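Local coordinates for peptidoglycan hydrolase FlgJ (Sphingomonas sp. A1, PDB 2ZYC), which probably hydrolyses the peptidoglycan layer in the periplasm so that the flagellar rod can be assembled, this chain being its C-terminal glycoside hydrolase family 73 domain, at residues Gly21-Leu27 / Lys115-Phe121. The protein carries 2 engineered substitutions. Numbering follows the deposited sequence.
Sequences GVPAHFL and KTDGHAF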
loop_
_atom_site.group_PDB
_atom_site.type_symbol
_atom_site.label_atom_id
_atom_site.label_comp_id
_atom_site.label_asym_id
_atom_site.label_seq_id
_atom_site.Cartn_x
_atom_site.Cartn_y
_atom_site.Cartn_z
ATOM N N GLY A 21 -13.121 -1.075 -4.540
ATOM C CA GLY A 21 -14.084 -2.081 -4.105
ATOM C C GLY A 21 -13.513 -3.178 -3.215
ATOM O O GLY A 21 -13.829 -4.356 -3.393
ATOM N N VAL A 22 -12.666 -2.784 -2.261
ATOM C CA VAL A 22 -12.065 -3.709 -1.288
ATOM C C VAL A 22 -12.049 -3.028 0.093
ATOM O O VAL A 22 -12.183 -1.806 0.177
ATOM C CB VAL A 22 -10.615 -4.147 -1.691
ATOM C CG1 VAL A 22 -10.564 -4.797 -3.091
ATOM C CG2 VAL A 22 -9.642 -2.981 -1.607
ATOM N N PRO A 23 -11.919 -3.807 1.183
ATOM C CA PRO A 23 -11.857 -3.164 2.514
ATOM C C PRO A 23 -10.615 -2.281 2.703
ATOM O O PRO A 23 -9.528 -2.631 2.238
ATOM C CB PRO A 23 -11.835 -4.351 3.483
ATOM C CG PRO A 23 -12.371 -5.504 2.682
ATOM C CD PRO A 23 -11.890 -5.276 1.292
ATOM N N ALA A 24 -10.795 -1.144 3.378
ATOM C CA ALA A 24 -9.720 -0.178 3.607
ATOM C C ALA A 24 -8.475 -0.783 4.261
ATOM O O ALA A 24 -7.350 -0.456 3.881
ATOM C CB ALA A 24 -10.228 1.011 4.418
ATOM N N HIS A 25 -8.670 -1.681 5.227
ATOM C CA HIS A 25 -7.523 -2.243 5.939
ATOM C C HIS A 25 -6.643 -3.131 5.059
ATOM O O HIS A 25 -5.478 -3.365 5.397
ATOM C CB HIS A 25 -7.947 -2.949 7.235
ATOM C CG HIS A 25 -8.535 -4.312 7.044
ATOM N ND1 HIS A 25 -9.771 -4.521 6.469
ATOM C CD2 HIS A 25 -8.082 -5.533 7.417
ATOM C CE1 HIS A 25 -10.039 -5.814 6.471
ATOM N NE2 HIS A 25 -9.030 -6.450 7.037
ATOM N N PHE A 26 -7.187 -3.621 3.940
ATOM C CA PHE A 26 -6.353 -4.365 2.969
ATOM C C PHE A 26 -5.233 -3.459 2.446
ATOM O O PHE A 26 -4.087 -3.899 2.289
ATOM C CB PHE A 26 -7.171 -4.876 1.772
ATOM C CG PHE A 26 -8.027 -6.088 2.064
ATOM C CD1 PHE A 26 -8.317 -6.482 3.367
ATOM C CD2 PHE A 26 -8.571 -6.820 1.009
ATOM C CE1 PHE A 26 -9.113 -7.602 3.618
ATOM C CE2 PHE A 26 -9.382 -7.930 1.253
ATOM C CZ PHE A 26 -9.651 -8.313 2.565
ATOM N N LEU A 27 -5.575 -2.201 2.183
ATOM C CA LEU A 27 -4.617 -1.233 1.646
ATOM C C LEU A 27 -3.650 -0.717 2.711
ATOM O O LEU A 27 -2.475 -0.470 2.423
ATOM C CB LEU A 27 -5.348 -0.074 0.956
ATOM C CG LEU A 27 -6.215 -0.461 -0.251
ATOM C CD1 LEU A 27 -6.850 0.774 -0.848
ATOM C CD2 LEU A 27 -5.411 -1.209 -1.316
ATOM N N LYS A 115 -12.883 -8.156 -3.921
ATOM C CA LYS A 115 -12.287 -9.173 -3.050
ATOM C C LYS A 115 -12.440 -8.736 -1.593
ATOM O O LYS A 115 -12.188 -7.582 -1.253
ATOM C CB LYS A 115 -10.820 -9.432 -3.408
ATOM C CG LYS A 115 -10.600 -10.018 -4.810
ATOM C CD LYS A 115 -11.197 -11.421 -4.959
ATOM C CE LYS A 115 -11.008 -12.001 -6.368
ATOM N NZ LYS A 115 -11.767 -11.264 -7.421
ATOM N N THR A 116 -12.886 -9.653 -0.741
ATOM C CA THR A 116 -13.091 -9.334 0.672
ATOM C C THR A 116 -12.315 -10.291 1.564
ATOM O O THR A 116 -12.493 -10.285 2.774
ATOM C CB THR A 116 -14.582 -9.370 1.083
ATOM O OG1 THR A 116 -15.125 -10.657 0.766
ATOM C CG2 THR A 116 -15.375 -8.270 0.379
ATOM N N ASP A 117 -11.472 -11.115 0.945
ATOM C CA ASP A 117 -10.565 -12.004 1.659
ATOM C C ASP A 117 -9.135 -11.543 1.379
ATOM O O ASP A 117 -8.782 -11.282 0.228
ATOM C CB ASP A 117 -10.773 -13.456 1.205
ATOM C CG ASP A 117 -9.718 -14.395 1.746
ATOM O OD1 ASP A 117 -9.772 -14.741 2.944
ATOM O OD2 ASP A 117 -8.822 -14.785 0.972
ATOM N N GLY A 118 -8.330 -11.428 2.430
ATOM C CA GLY A 118 -6.952 -10.940 2.297
ATOM C C GLY A 118 -6.118 -11.701 1.287
ATOM O O GLY A 118 -5.446 -11.097 0.448
ATOM N N HIS A 119 -6.159 -13.028 1.359
ATOM C CA HIS A 119 -5.339 -13.849 0.471
ATOM C C HIS A 119 -5.792 -13.723 -0.984
ATOM O O HIS A 119 -4.955 -13.614 -1.881
ATOM C CB HIS A 119 -5.316 -15.314 0.918
ATOM C CG HIS A 119 -4.153 -16.085 0.381
ATOM N ND1 HIS A 119 -4.180 -16.722 -0.842
ATOM C CD2 HIS A 119 -2.918 -16.307 0.892
ATOM C CE1 HIS A 119 -3.018 -17.312 -1.055
ATOM N NE2 HIS A 119 -2.232 -17.071 -0.020
ATOM N N ALA A 120 -7.112 -13.727 -1.206
ATOM C CA ALA A 120 -7.685 -13.551 -2.547
ATOM C C ALA A 120 -7.245 -12.213 -3.149
ATOM O O ALA A 120 -6.866 -12.134 -4.332
ATOM C CB ALA A 120 -9.213 -13.621 -2.483
ATOM N N PHE A 121 -7.301 -11.174 -2.316
ATOM C CA PHE A 121 -6.885 -9.828 -2.698
ATOM C C PHE A 121 -5.408 -9.821 -3.102
ATOM O O PHE A 121 -5.041 -9.313 -4.158
ATOM C CB PHE A 121 -7.165 -8.855 -1.537
ATOM C CG PHE A 121 -6.501 -7.513 -1.676
ATOM C CD1 PHE A 121 -6.976 -6.575 -2.588
ATOM C CD2 PHE A 121 -5.411 -7.179 -0.870
ATOM C CE1 PHE A 121 -6.358 -5.324 -2.713
ATOM C CE2 PHE A 121 -4.792 -5.934 -0.981
ATOM C CZ PHE A 121 -5.268 -5.002 -1.915
HETATM O O HOH W 1 -14.769 -5.766 -1.639
#
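Start at Lys115, whose carbonyl oxygen lies 3.4 Å from Pro23 CD and shares a water with Gly21 O: the water donates to both, at 2.4 Å from Gly21 O and 3.2 Å from Lys115 O. Lys115 NZ hydrogen-bonds to Lys111 O, outside the contact. The CA-to-CB bond of Thr116 points away from 21-27, but its O sits at the edge of the Phe26 ring, 3.5 Å from Phe26 CZ. Asp117 then N-caps the next helix, its OD2 accepting from Ala120 N at 3.0 Å. Gly118, in the first turn, places its CA over one face of the Phe26 ring, 4.2 Å from the centroid, a CH-pi contact. Phe121, one turn on, offers its own face to Phe26 CB, 4.0 Å from the centroid, while Val22 CG1 and Leu27 CD2 make apolar contacts with it and Tyr99 of helix 92-105 also touches it. Here the first turns of helices 24-35 and 118-127 pack through Phe26 and Phe121, within the largely alpha-helical, lysozyme-clan glucosaminidase domain.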